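Local coordinates for protein phosphoribosylaminoimidazole-succinocarboxamide synthase (Pyrococcus horikoshii, PDB 4O84) that catalyses the ATP-dependent joining of L-aspartate to the carboxylate of 5-amino-1-(5-phosphoribosyl)imidazole-4-carboxylate, giving SAICAR in de novo purine biosynthesis, at residues A31-G36 / D211-D216; D84-E89 / F178-N183; N94-S99 / Y110-P115; K155-L160 / V172-E177. All coordinates share one frame; numbering follows the deposited sequence.

Contact 1 of 4, residues A31-G36 / D211-D216; sequences ATAFDG and DVFRFD. With CD (cadmium ion), chain F; 5GP (guanosine-5'-monophosphate), chain J; PO4 (phosphate ion), chain K.
Oxygen O3 of the bound phosphate ion is gripped by R214 through NH1 at 2.7 Å, on a nearly straight bond (168°), with a weak second reach from NE. NE gives its better bond to phosphate O4, and NH1 also donates to the O2' hydroxyl of guanosine monophosphate at 3.1 Å. The remaining nitrogen, NH2, forms a salt bridge with D211 one helical turn earlier, which, with the phosphate and O2' bonds, holds the guanidinium in its orientation. The R214 chain runs extended from CG to NE, and its CG rests 4.0 Å from A33 CB; the small methyl of A33 lets R214 CG and the phosphate, probably a crystallisation ion, both come close. A leucine in place of R214 would probably leave the phosphate and O2' without these donors and D211 OD1 without its charged mate. Apolar packing also joins the segments. The A31 methyl lies over one face of the F213 ring, a CH-pi contact with CB 4.1 Å from the centroid, while A33 N meets the ring edge. F34 turns its edge to the carbonyl of R214, CE2 to O 3.3 Å, and crosses F215 at about a right angle. D216 with positive phi completes a Schellman motif that ends helix 211-214 beside the nucleotide site.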
# COMPACT_ATOMS: atom_id res chain seq x y z
N ALA A 31 -10.96 13.07 -27.76
CA ALA A 31 -11.60 12.39 -26.64
C ALA A 31 -12.99 11.92 -27.08
O ALA A 31 -13.69 12.62 -27.83
CB ALA A 31 -11.72 13.32 -25.45
N THR A 32 -13.37 10.74 -26.61
CA THR A 32 -14.61 10.12 -27.01
C THR A 32 -15.29 9.48 -25.80
O THR A 32 -14.63 8.83 -24.99
CB THR A 32 -14.35 9.08 -28.12
OG1 THR A 32 -14.48 9.72 -29.39
CG2 THR A 32 -15.31 7.93 -28.05
N ALA A 33 -16.60 9.69 -25.66
CA ALA A 33 -17.41 8.99 -24.66
C ALA A 33 -18.78 8.58 -25.24
O ALA A 33 -19.19 9.08 -26.29
CB ALA A 33 -17.58 9.83 -23.41
N PHE A 34 -19.44 7.67 -24.53
CA PHE A 34 -20.75 7.13 -24.91
C PHE A 34 -20.77 6.65 -26.36
O PHE A 34 -21.56 7.14 -27.18
CB PHE A 34 -21.85 8.16 -24.64
CG PHE A 34 -21.79 8.78 -23.27
CD1 PHE A 34 -22.16 8.05 -22.14
CD2 PHE A 34 -21.38 10.10 -23.10
CE1 PHE A 34 -22.11 8.61 -20.88
CE2 PHE A 34 -21.34 10.67 -21.83
CZ PHE A 34 -21.70 9.93 -20.72
N ASP A 35 -19.88 5.71 -26.67
CA ASP A 35 -19.78 5.10 -28.00
C ASP A 35 -19.58 6.08 -29.16
O ASP A 35 -20.11 5.88 -30.25
CB ASP A 35 -20.99 4.20 -28.26
CG ASP A 35 -21.05 3.03 -27.31
OD1 ASP A 35 -20.01 2.70 -26.69
OD2 ASP A 35 -22.13 2.42 -27.20
N GLY A 36 -18.80 7.13 -28.91
CA GLY A 36 -18.51 8.11 -29.95
C GLY A 36 -19.62 9.11 -30.21
O GLY A 36 -19.48 9.97 -31.08
N ASP A 211 -13.86 11.63 -16.35
CA ASP A 211 -15.24 11.90 -15.89
C ASP A 211 -15.57 13.38 -16.01
O ASP A 211 -16.73 13.76 -16.19
CB ASP A 211 -15.46 11.47 -14.44
CG ASP A 211 -15.67 9.97 -14.28
OD1 ASP A 211 -15.86 9.24 -15.30
OD2 ASP A 211 -15.63 9.51 -13.11
N VAL A 212 -14.53 14.21 -15.94
CA VAL A 212 -14.67 15.64 -16.14
C VAL A 212 -15.27 15.94 -17.53
O VAL A 212 -16.11 16.84 -17.69
CB VAL A 212 -13.31 16.32 -15.90
CG1 VAL A 212 -13.22 17.68 -16.58
CG2 VAL A 212 -13.03 16.42 -14.41
N PHE A 213 -14.83 15.18 -18.53
CA PHE A 213 -15.35 15.25 -19.89
C PHE A 213 -16.66 14.46 -20.02
O PHE A 213 -17.63 14.98 -20.56
CB PHE A 213 -14.30 14.74 -20.88
CG PHE A 213 -14.83 14.44 -22.26
CD1 PHE A 213 -15.40 15.44 -23.05
CD2 PHE A 213 -14.72 13.16 -22.79
CE1 PHE A 213 -15.86 15.16 -24.33
CE2 PHE A 213 -15.18 12.88 -24.07
CZ PHE A 213 -15.76 13.88 -24.84
N ARG A 214 -16.68 13.23 -19.53
CA ARG A 214 -17.89 12.38 -19.62
C ARG A 214 -19.16 13.07 -19.12
O ARG A 214 -20.22 12.93 -19.72
CB ARG A 214 -17.69 11.07 -18.84
CG ARG A 214 -16.79 10.06 -19.54
CD ARG A 214 -16.44 8.94 -18.57
NE ARG A 214 -15.54 7.95 -19.15
CZ ARG A 214 -14.53 7.39 -18.49
NH1 ARG A 214 -13.77 6.48 -19.09
NH2 ARG A 214 -14.28 7.74 -17.23
N PHE A 215 -19.02 13.81 -18.03
CA PHE A 215 -20.17 14.41 -17.36
C PHE A 215 -20.09 15.94 -17.23
O PHE A 215 -20.79 16.52 -16.42
CB PHE A 215 -20.38 13.74 -15.99
CG PHE A 215 -20.42 12.24 -16.08
CD1 PHE A 215 -21.50 11.59 -16.68
CD2 PHE A 215 -19.36 11.47 -15.60
CE1 PHE A 215 -21.53 10.20 -16.79
CE2 PHE A 215 -19.39 10.08 -15.71
CZ PHE A 215 -20.48 9.45 -16.30
N ASP A 216 -19.24 16.57 -18.06
CA ASP A 216 -19.00 18.03 -18.05
C ASP A 216 -18.95 18.64 -16.65
O ASP A 216 -19.72 19.54 -16.31
CB ASP A 216 -20.03 18.78 -18.91
CG ASP A 216 -20.08 18.27 -20.35
OD1 ASP A 216 -19.01 18.14 -20.99
OD2 ASP A 216 -21.20 18.00 -20.83
CD CD F . -20.78 0.44 -26.09
P 5GP J . -16.99 1.98 -14.94
O1P 5GP J . -17.37 2.44 -13.55
O2P 5GP J . -17.56 2.89 -16.00
O3P 5GP J . -17.18 0.50 -15.17
O5' 5GP J . -15.38 2.12 -15.14
C5' 5GP J . -14.38 1.66 -14.20
C4' 5GP J . -12.97 2.24 -14.45
O4' 5GP J . -12.35 1.65 -15.58
C3' 5GP J . -12.93 3.74 -14.73
O3' 5GP J . -11.67 4.26 -14.25
C2' 5GP J . -12.95 3.85 -16.23
O2' 5GP J . -12.33 5.06 -16.70
C1' 5GP J . -12.18 2.60 -16.64
N9 5GP J . -12.71 2.07 -17.91
C8 5GP J . -13.56 1.03 -18.05
N7 5GP J . -13.83 0.81 -19.36
C5 5GP J . -13.17 1.72 -20.08
C6 5GP J . -13.02 2.04 -21.52
O6 5GP J . -13.62 1.37 -22.39
N1 5GP J . -12.21 3.07 -21.87
C2 5GP J . -11.55 3.80 -20.95
N2 5GP J . -10.76 4.83 -21.40
N3 5GP J . -11.64 3.56 -19.61
C4 5GP J . -12.42 2.55 -19.13
P PO4 K . -15.65 5.77 -22.20
O1 PO4 K . -15.64 5.76 -23.71
O2 PO4 K . -16.07 4.42 -21.66
O3 PO4 K . -14.28 6.12 -21.67
O4 PO4 K . -16.65 6.80 -21.72

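Contact 2 of 4, residues D84-E89 / F178-N183; sequences DMYPLE and FGKDKN. With CD (cadmium ion), chain I; 5GP (guanosine-5'-monophosphate), chain J.
D84 and K180 form a hydrogen-bonded pair in an antiparallel beta ladder that joins strands 84-93 and 169-180 of the larger antiparallel sheet. Backbone bonds come first: D84 N gives to K180 O almost straight (169°), and K180 N returns a bond of 2.7 Å to D84 O, arriving from above the carbonyl plane. Y86 N then donates to F178 O. Between these bonds M85, a selenomethionine, faces G179 as a non-hydrogen-bonded pair; a CB on G179 would crowd the selenium, whose chain, bent at chi2 and chi3, curls back until CE is 3.5 Å from F178 O. Among the side-chain contacts, Y86 sets its ring edge to F178 O and brings CD2 to F178 CB. The long, extended aliphatic part of K180 suits its place by running past the phenol; Y86 OH hydrogen-bonds E145 of helix 143-165 and K180 NZ forms a salt bridge with it. Where the strands part around the inverse gamma turn at P87, a water accepts from F178 N and lies within hydrogen-bonding distance of the Y86 and L88 carbonyl oxygens. Metal binding closes the segment: a cadmium ion sits 2.3 Å from E89 OE1 and, at the same distance, from N7 of guanosine monophosphate.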
# COMPACT_ATOMS: atom_id res chain seq x y z
N ASP A 84 0.48 -10.80 -27.89
CA ASP A 84 -0.72 -11.57 -28.14
C ASP A 84 -1.71 -11.15 -27.04
O ASP A 84 -1.65 -11.64 -25.92
CB ASP A 84 -0.37 -13.06 -28.04
CG ASP A 84 -1.55 -13.96 -28.30
OD1 ASP A 84 -2.44 -13.57 -29.08
OD2 ASP A 84 -1.57 -15.08 -27.74
N MSE A 85 -2.62 -10.24 -27.40
CA MSE A 85 -3.44 -9.51 -26.43
C MSE A 85 -4.58 -10.36 -25.93
O MSE A 85 -5.27 -11.05 -26.70
CB MSE A 85 -4.04 -8.26 -27.09
CG MSE A 85 -3.03 -7.17 -27.45
SE MSE A 85 -2.24 -6.35 -25.83
CE MSE A 85 -3.93 -5.74 -25.02
N TYR A 86 -4.80 -10.33 -24.61
CA TYR A 86 -6.01 -10.92 -24.04
C TYR A 86 -7.22 -10.02 -24.36
O TYR A 86 -7.11 -8.78 -24.26
CB TYR A 86 -5.88 -11.10 -22.54
CG TYR A 86 -4.89 -12.15 -22.13
CD1 TYR A 86 -5.21 -13.51 -22.20
CD2 TYR A 86 -3.65 -11.79 -21.63
CE1 TYR A 86 -4.31 -14.48 -21.80
CE2 TYR A 86 -2.74 -12.74 -21.22
CZ TYR A 86 -3.07 -14.08 -21.30
OH TYR A 86 -2.15 -15.00 -20.90
N PRO A 87 -8.36 -10.63 -24.75
CA PRO A 87 -9.59 -9.85 -25.04
C PRO A 87 -10.30 -9.35 -23.76
O PRO A 87 -11.52 -9.47 -23.63
CB PRO A 87 -10.47 -10.85 -25.79
CG PRO A 87 -9.99 -12.21 -25.37
CD PRO A 87 -8.53 -12.07 -25.01
N LEU A 88 -9.52 -8.77 -22.85
CA LEU A 88 -10.02 -8.36 -21.54
C LEU A 88 -9.82 -6.89 -21.25
O LEU A 88 -8.86 -6.27 -21.72
CB LEU A 88 -9.32 -9.16 -20.43
CG LEU A 88 -9.55 -10.68 -20.41
CD1 LEU A 88 -8.69 -11.28 -19.31
CD2 LEU A 88 -11.03 -11.03 -20.20
N GLU A 89 -10.76 -6.34 -20.48
CA GLU A 89 -10.52 -5.17 -19.66
C GLU A 89 -10.57 -5.64 -18.22
O GLU A 89 -11.52 -6.27 -17.79
CB GLU A 89 -11.55 -4.08 -19.90
CG GLU A 89 -11.60 -3.63 -21.35
CD GLU A 89 -12.53 -2.45 -21.60
OE1 GLU A 89 -13.49 -2.24 -20.84
OE2 GLU A 89 -12.30 -1.75 -22.60
N PHE A 178 -3.82 -6.50 -20.91
CA PHE A 178 -2.72 -7.44 -20.78
C PHE A 178 -2.58 -8.22 -22.07
O PHE A 178 -3.57 -8.44 -22.81
CB PHE A 178 -3.00 -8.44 -19.65
CG PHE A 178 -2.90 -7.87 -18.27
CD1 PHE A 178 -1.66 -7.74 -17.64
CD2 PHE A 178 -4.04 -7.47 -17.59
CE1 PHE A 178 -1.58 -7.21 -16.36
CE2 PHE A 178 -3.96 -6.94 -16.30
CZ PHE A 178 -2.73 -6.82 -15.69
N GLY A 179 -1.35 -8.64 -22.33
CA GLY A 179 -1.06 -9.55 -23.41
C GLY A 179 0.04 -10.55 -23.08
O GLY A 179 0.67 -10.50 -22.01
N LYS A 180 0.26 -11.45 -24.03
CA LYS A 180 1.28 -12.47 -23.89
C LYS A 180 2.46 -12.18 -24.81
O LYS A 180 2.26 -11.94 -26.00
CB LYS A 180 0.69 -13.85 -24.21
CG LYS A 180 0.74 -14.81 -23.03
CD LYS A 180 -0.05 -16.07 -23.29
CE LYS A 180 0.09 -17.04 -22.13
NZ LYS A 180 -0.65 -18.31 -22.33
N ASP A 181 3.67 -12.21 -24.26
CA ASP A 181 4.89 -12.04 -25.06
C ASP A 181 5.38 -13.37 -25.65
O ASP A 181 4.74 -14.41 -25.45
CB ASP A 181 5.98 -11.34 -24.24
CG ASP A 181 6.56 -12.22 -23.15
OD1 ASP A 181 7.27 -11.67 -22.29
OD2 ASP A 181 6.31 -13.44 -23.14
N LYS A 182 6.51 -13.31 -26.36
CA LYS A 182 7.13 -14.48 -27.01
C LYS A 182 7.44 -15.62 -26.03
O LYS A 182 7.22 -16.79 -26.35
N ASN A 183 7.94 -15.26 -24.85
CA ASN A 183 8.24 -16.22 -23.78
C ASN A 183 7.00 -16.89 -23.17
O ASN A 183 7.11 -17.91 -22.50
CB ASN A 183 9.03 -15.52 -22.66
CG ASN A 183 10.32 -14.87 -23.17
OD1 ASN A 183 11.17 -15.54 -23.76
ND2 ASN A 183 10.47 -13.58 -22.91
CD CD I . -15.20 -1.01 -19.83
P 5GP J . -16.99 1.98 -14.94
O1P 5GP J . -17.37 2.44 -13.55
O2P 5GP J . -17.56 2.89 -16.00
O3P 5GP J . -17.18 0.50 -15.17
O5' 5GP J . -15.38 2.12 -15.14
C5' 5GP J . -14.38 1.66 -14.20
C4' 5GP J . -12.97 2.24 -14.45
O4' 5GP J . -12.35 1.65 -15.58
C3' 5GP J . -12.93 3.74 -14.73
O3' 5GP J . -11.67 4.26 -14.25
C2' 5GP J . -12.95 3.85 -16.23
O2' 5GP J . -12.33 5.06 -16.70
C1' 5GP J . -12.18 2.60 -16.64
N9 5GP J . -12.71 2.07 -17.91
C8 5GP J . -13.56 1.03 -18.05
N7 5GP J . -13.83 0.81 -19.36
C5 5GP J . -13.17 1.72 -20.08
C6 5GP J . -13.02 2.04 -21.52
O6 5GP J . -13.62 1.37 -22.39
N1 5GP J . -12.21 3.07 -21.87
C2 5GP J . -11.55 3.80 -20.95
N2 5GP J . -10.76 4.83 -21.40
N3 5GP J . -11.64 3.56 -19.61
C4 5GP J . -12.42 2.55 -19.13
O HOH W 1 -6.41 -7.43 -21.78

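Contact 3 of 4, residues N94-S99 / Y110-P115; sequences NVVAGS and YELPEP. With 5GP (guanosine-5'-monophosphate), chain J.
V96 carries CG2 anti to its carbonyl carbon, with CG1 anti to the backbone N (chi1 174°), and this rotation brings CG2 against Y110 CB, 3.9 Å away, and equally close to L112 CD2. The site is an antiparallel beta pairing where the chain, having left strand 84-93, returns as strand 111-121. Two backbone bonds bracket the non-hydrogen-bonded pair V95 and E111. V96 N donates to Y110 O in the carbonyl plane and nearly straight (171°), and L112 N gives to N94 O at 3.0 Å, tilted from the plane. Y110 O also receives a CA-H...O contact from V95. Beta-branched V95 suits the extended strand backbone, and L112 drapes its CB and CD1 along the N94 carbonyl. At the corner, N94 crosses P115, its OD1 lying 3.6 Å from P115 CB; an amide suits the turn because ND2 reaches beyond the contact to N157 OD1 and L171 O. Beyond V96 the loop bends to the nucleotide. G98 takes positive phi, and a CB there would clash with phosphate oxygen O1P. S99 then binds the phosphate of guanosine monophosphate twice, N donating to O1P at 2.9 Å and OG bonding O3P at 3.0 Å.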
# COMPACT_ATOMS: atom_id res chain seq x y z
N ASN A 94 -11.01 0.55 -5.76
CA ASN A 94 -10.73 0.80 -4.33
C ASN A 94 -11.86 1.55 -3.62
O ASN A 94 -12.04 1.43 -2.40
CB ASN A 94 -9.44 1.60 -4.18
CG ASN A 94 -8.26 0.88 -4.77
OD1 ASN A 94 -7.98 -0.25 -4.38
ND2 ASN A 94 -7.59 1.50 -5.74
N VAL A 95 -12.56 2.37 -4.39
CA VAL A 95 -13.60 3.25 -3.90
C VAL A 95 -14.78 3.07 -4.85
O VAL A 95 -14.58 2.99 -6.05
CB VAL A 95 -13.09 4.73 -3.88
CG1 VAL A 95 -14.21 5.71 -3.61
CG2 VAL A 95 -11.98 4.90 -2.85
N VAL A 96 -15.98 2.99 -4.30
CA VAL A 96 -17.23 2.84 -5.07
C VAL A 96 -17.51 4.05 -5.97
O VAL A 96 -17.69 5.17 -5.48
CB VAL A 96 -18.45 2.60 -4.13
CG1 VAL A 96 -19.78 2.60 -4.91
CG2 VAL A 96 -18.31 1.29 -3.35
N ALA A 97 -17.55 3.81 -7.26
CA ALA A 97 -17.90 4.83 -8.25
C ALA A 97 -18.41 4.15 -9.52
O ALA A 97 -18.28 2.93 -9.68
CB ALA A 97 -16.68 5.69 -8.58
N GLY A 98 -19.00 4.95 -10.41
CA GLY A 98 -19.49 4.49 -11.70
C GLY A 98 -20.36 3.25 -11.60
O GLY A 98 -21.24 3.16 -10.73
N SER A 99 -20.06 2.28 -12.45
CA SER A 99 -20.90 1.10 -12.61
C SER A 99 -21.01 0.21 -11.37
O SER A 99 -21.97 -0.54 -11.25
CB SER A 99 -20.44 0.29 -13.82
OG SER A 99 -19.36 -0.57 -13.49
N TYR A 110 -17.75 5.41 -1.18
CA TYR A 110 -17.54 4.40 -0.14
C TYR A 110 -16.20 3.69 -0.31
O TYR A 110 -15.90 3.22 -1.39
CB TYR A 110 -18.67 3.37 -0.13
CG TYR A 110 -18.50 2.32 0.93
CD1 TYR A 110 -18.92 2.55 2.24
CD2 TYR A 110 -17.92 1.09 0.63
CE1 TYR A 110 -18.76 1.58 3.22
CE2 TYR A 110 -17.77 0.12 1.59
CZ TYR A 110 -18.19 0.36 2.88
OH TYR A 110 -18.01 -0.60 3.84
N GLU A 111 -15.41 3.65 0.75
CA GLU A 111 -14.10 3.01 0.70
C GLU A 111 -14.21 1.50 0.94
O GLU A 111 -14.67 1.08 1.99
CB GLU A 111 -13.13 3.64 1.70
CG GLU A 111 -11.74 3.04 1.63
CD GLU A 111 -11.10 2.91 2.99
OE1 GLU A 111 -10.49 3.89 3.46
OE2 GLU A 111 -11.19 1.81 3.59
N LEU A 112 -13.80 0.72 -0.06
CA LEU A 112 -13.94 -0.74 -0.01
C LEU A 112 -12.93 -1.35 0.97
O LEU A 112 -11.80 -0.88 1.06
CB LEU A 112 -13.80 -1.35 -1.41
CG LEU A 112 -14.87 -1.05 -2.47
CD1 LEU A 112 -14.34 -1.39 -3.86
CD2 LEU A 112 -16.20 -1.75 -2.19
N PRO A 113 -13.34 -2.41 1.69
CA PRO A 113 -12.41 -3.00 2.66
C PRO A 113 -11.21 -3.64 1.97
O PRO A 113 -10.11 -3.60 2.49
CB PRO A 113 -13.27 -4.05 3.39
CG PRO A 113 -14.39 -4.36 2.44
CD PRO A 113 -14.64 -3.11 1.64
N GLU A 114 -11.44 -4.19 0.78
CA GLU A 114 -10.39 -4.76 -0.04
C GLU A 114 -10.65 -4.34 -1.47
O GLU A 114 -11.80 -4.05 -1.81
CB GLU A 114 -10.46 -6.29 0.05
CG GLU A 114 -10.00 -6.84 1.38
CD GLU A 114 -10.35 -8.31 1.58
OE1 GLU A 114 -11.23 -8.84 0.85
OE2 GLU A 114 -9.75 -8.94 2.47
N PRO A 115 -9.60 -4.31 -2.32
CA PRO A 115 -9.82 -3.98 -3.75
C PRO A 115 -10.61 -5.05 -4.48
O PRO A 115 -10.47 -6.23 -4.20
CB PRO A 115 -8.40 -3.84 -4.34
CG PRO A 115 -7.46 -3.86 -3.18
CD PRO A 115 -8.17 -4.48 -2.00
P 5GP J . -16.99 1.98 -14.94
O1P 5GP J . -17.37 2.44 -13.55
O2P 5GP J . -17.56 2.89 -16.00
O3P 5GP J . -17.18 0.50 -15.17
O5' 5GP J . -15.38 2.12 -15.14
C5' 5GP J . -14.38 1.66 -14.20
C4' 5GP J . -12.97 2.24 -14.45
O4' 5GP J . -12.35 1.65 -15.58
C3' 5GP J . -12.93 3.74 -14.73
O3' 5GP J . -11.67 4.26 -14.25
C2' 5GP J . -12.95 3.85 -16.23
O2' 5GP J . -12.33 5.06 -16.70
C1' 5GP J . -12.18 2.60 -16.64
N9 5GP J . -12.71 2.07 -17.91
C8 5GP J . -13.56 1.03 -18.05
N7 5GP J . -13.83 0.81 -19.36
C5 5GP J . -13.17 1.72 -20.08
C6 5GP J . -13.02 2.04 -21.52
O6 5GP J . -13.62 1.37 -22.39
N1 5GP J . -12.21 3.07 -21.87
C2 5GP J . -11.55 3.80 -20.95
N2 5GP J . -10.76 4.83 -21.40
N3 5GP J . -11.64 3.56 -19.61
C4 5GP J . -12.42 2.55 -19.13

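Contact 4 of 4, residues K155-L160 / V172-E177; sequences KVNEIL and VDFKLE. With CD (cadmium ion), chain C; 5GP (guanosine-5'-monophosphate), chain J.
F174 presents the edge of its ring to helix 143-165, with V156 CG1 and N157 OD1 lying near the ring plane and L160 CD1 approaching obliquely. This is helix-on-sheet packing, helix 143-165 against the antiparallel sheet: the axes of helical segment 155-160 and strand 172-176 approach to 10.5 Å, and their directions differ by 132°. The first torsion sets CG of F174 between the backbone N and the carbonyl carbon (chi1 67°), which carries the ring to the helix. There CE1 meets V156 CG1 at 3.8 Å, and CE2 lies 3.2 Å from N157 OD1, the amide plane turned only 16° from the ring. That oxygen has a proper donor in N94 ND2, so the ring hydrogens merely border an already satisfied amide. Replacing F174 by an alanine is likely to open a gap beside V156 and L160 and take the aromatic edge from the N157 amide. Next along the strand, L176 and V156 reach toward each other tip to tip, with V156 CG1 3.9 Å from L176 CD1. Alternation turns the neighbouring strand residues to the nucleotide. K175 lays its bent chain by the purine, its NZ in a salt bridge to E177 and another to D190, and D173 OD1 accepts a 2.6 Å hydrogen bond from O3' of guanosine monophosphate.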
# COMPACT_ATOMS: atom_id res chain seq x y z
N LYS A 155 -1.25 -6.07 -7.59
CA LYS A 155 0.08 -5.58 -7.27
C LYS A 155 0.24 -4.18 -7.87
O LYS A 155 0.64 -3.24 -7.19
CB LYS A 155 1.10 -6.55 -7.85
CG LYS A 155 2.51 -6.40 -7.34
CD LYS A 155 3.30 -7.66 -7.68
N VAL A 156 -0.14 -4.06 -9.14
CA VAL A 156 -0.18 -2.77 -9.82
C VAL A 156 -1.08 -1.80 -9.06
O VAL A 156 -0.68 -0.64 -8.81
CB VAL A 156 -0.67 -2.92 -11.27
CG1 VAL A 156 -1.06 -1.56 -11.85
CG2 VAL A 156 0.41 -3.61 -12.10
N ASN A 157 -2.27 -2.27 -8.66
CA ASN A 157 -3.17 -1.43 -7.88
C ASN A 157 -2.47 -0.83 -6.67
O ASN A 157 -2.56 0.38 -6.43
CB ASN A 157 -4.42 -2.17 -7.43
CG ASN A 157 -5.36 -1.28 -6.63
OD1 ASN A 157 -5.80 -0.24 -7.13
ND2 ASN A 157 -5.69 -1.68 -5.39
N GLU A 158 -1.78 -1.68 -5.90
CA GLU A 158 -1.19 -1.22 -4.66
C GLU A 158 -0.11 -0.16 -4.91
O GLU A 158 -0.05 0.85 -4.21
CB GLU A 158 -0.65 -2.38 -3.81
CG GLU A 158 -0.69 -2.11 -2.30
CD GLU A 158 -2.09 -1.80 -1.79
OE1 GLU A 158 -3.09 -2.36 -2.32
OE2 GLU A 158 -2.20 -0.98 -0.85
N ILE A 159 0.73 -0.39 -5.92
CA ILE A 159 1.82 0.55 -6.23
C ILE A 159 1.25 1.91 -6.66
O ILE A 159 1.64 2.95 -6.14
CB ILE A 159 2.76 -0.02 -7.30
CG1 ILE A 159 3.37 -1.34 -6.81
CG2 ILE A 159 3.86 0.99 -7.64
CD1 ILE A 159 3.90 -2.22 -7.92
N LEU A 160 0.30 1.89 -7.58
CA LEU A 160 -0.28 3.14 -8.07
C LEU A 160 -1.04 3.87 -6.97
O LEU A 160 -0.85 5.09 -6.78
CB LEU A 160 -1.14 2.92 -9.32
CG LEU A 160 -0.41 2.38 -10.58
CD1 LEU A 160 -1.39 2.25 -11.72
CD2 LEU A 160 0.77 3.21 -11.03
N VAL A 172 -9.37 5.82 -7.37
CA VAL A 172 -10.73 5.33 -7.16
C VAL A 172 -10.94 3.97 -7.85
O VAL A 172 -11.39 3.01 -7.23
CB VAL A 172 -11.77 6.38 -7.62
CG1 VAL A 172 -13.17 5.78 -7.75
CG2 VAL A 172 -11.77 7.56 -6.64
N ASP A 173 -10.59 3.90 -9.13
CA ASP A 173 -10.62 2.65 -9.89
C ASP A 173 -9.83 2.91 -11.17
O ASP A 173 -9.44 4.07 -11.43
CB ASP A 173 -12.06 2.17 -10.19
CG ASP A 173 -12.92 3.23 -10.90
OD1 ASP A 173 -12.43 3.88 -11.83
OD2 ASP A 173 -14.09 3.42 -10.53
N PHE A 174 -9.57 1.86 -11.95
CA PHE A 174 -8.83 1.96 -13.20
C PHE A 174 -8.95 0.67 -14.01
O PHE A 174 -9.26 -0.38 -13.44
CB PHE A 174 -7.35 2.36 -12.98
CG PHE A 174 -6.50 1.33 -12.28
CD1 PHE A 174 -5.45 0.71 -12.95
CD2 PHE A 174 -6.72 1.00 -10.95
CE1 PHE A 174 -4.63 -0.24 -12.31
CE2 PHE A 174 -5.92 0.05 -10.31
CZ PHE A 174 -4.88 -0.57 -10.99
N LYS A 175 -8.69 0.78 -15.32
CA LYS A 175 -8.74 -0.35 -16.24
C LYS A 175 -7.35 -0.67 -16.77
O LYS A 175 -6.61 0.21 -17.18
CB LYS A 175 -9.67 -0.04 -17.42
CG LYS A 175 -9.59 -1.05 -18.58
CD LYS A 175 -10.08 -0.49 -19.92
CE LYS A 175 -9.21 0.62 -20.49
NZ LYS A 175 -8.13 0.17 -21.40
N LEU A 176 -7.02 -1.96 -16.78
CA LEU A 176 -5.77 -2.47 -17.33
C LEU A 176 -6.08 -3.42 -18.46
O LEU A 176 -7.18 -4.02 -18.52
CB LEU A 176 -4.96 -3.21 -16.26
CG LEU A 176 -4.46 -2.43 -15.04
CD1 LEU A 176 -3.68 -3.33 -14.11
CD2 LEU A 176 -3.61 -1.22 -15.48
N GLU A 177 -5.12 -3.53 -19.37
CA GLU A 177 -5.14 -4.57 -20.39
C GLU A 177 -3.78 -5.27 -20.42
O GLU A 177 -2.74 -4.71 -20.01
CB GLU A 177 -5.51 -4.01 -21.76
CG GLU A 177 -6.86 -3.30 -21.76
CD GLU A 177 -7.30 -2.79 -23.12
OE1 GLU A 177 -6.85 -3.30 -24.17
OE2 GLU A 177 -8.14 -1.86 -23.14
CD CD C . -0.62 0.17 0.20
P 5GP J . -16.99 1.98 -14.94
O1P 5GP J . -17.37 2.44 -13.55
O2P 5GP J . -17.56 2.89 -16.00
O3P 5GP J . -17.18 0.50 -15.17
O5' 5GP J . -15.38 2.12 -15.14
C5' 5GP J . -14.38 1.66 -14.20
C4' 5GP J . -12.97 2.24 -14.45
O4' 5GP J . -12.35 1.65 -15.58
C3' 5GP J . -12.93 3.74 -14.73
O3' 5GP J . -11.67 4.26 -14.25
C2' 5GP J . -12.95 3.85 -16.23
O2' 5GP J . -12.33 5.06 -16.70
C1' 5GP J . -12.18 2.60 -16.64
N9 5GP J . -12.71 2.07 -17.91
C8 5GP J . -13.56 1.03 -18.05
N7 5GP J . -13.83 0.81 -19.36
C5 5GP J . -13.17 1.72 -20.08
C6 5GP J . -13.02 2.04 -21.52
O6 5GP J . -13.62 1.37 -22.39
N1 5GP J . -12.21 3.07 -21.87
C2 5GP J . -11.55 3.80 -20.95
N2 5GP J . -10.76 4.83 -21.40
N3 5GP J . -11.64 3.56 -19.61
C4 5GP J . -12.42 2.55 -19.13

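How the contacts relate
All four contacts touch the same guanosine monophosphate, approaching it from different parts of the fold. Contact 1 spans the longest separation in sequence, bringing strand 30-33 to helix 211-214, and the other three fall between its segments along the chain; contacts 3 and 4 in turn lie between the segments of contact 2, contact 3 closing before contact 4 opens. Contacts 2, 3 and 4 all reach one antiparallel sheet: strand 84-93 pairs with both 111-121 and 169-180, and contacts 2 and 4 share the latter. Contacts 3 and 4, their centres about 13 Å apart, join through N94 and N157; contacts 2 and 4, about 17 Å apart, pack E89 against K175. Contact 1 stays separate, its centre 21 to 27 Å from the others, so elements distant in sequence converge on one nucleotide site.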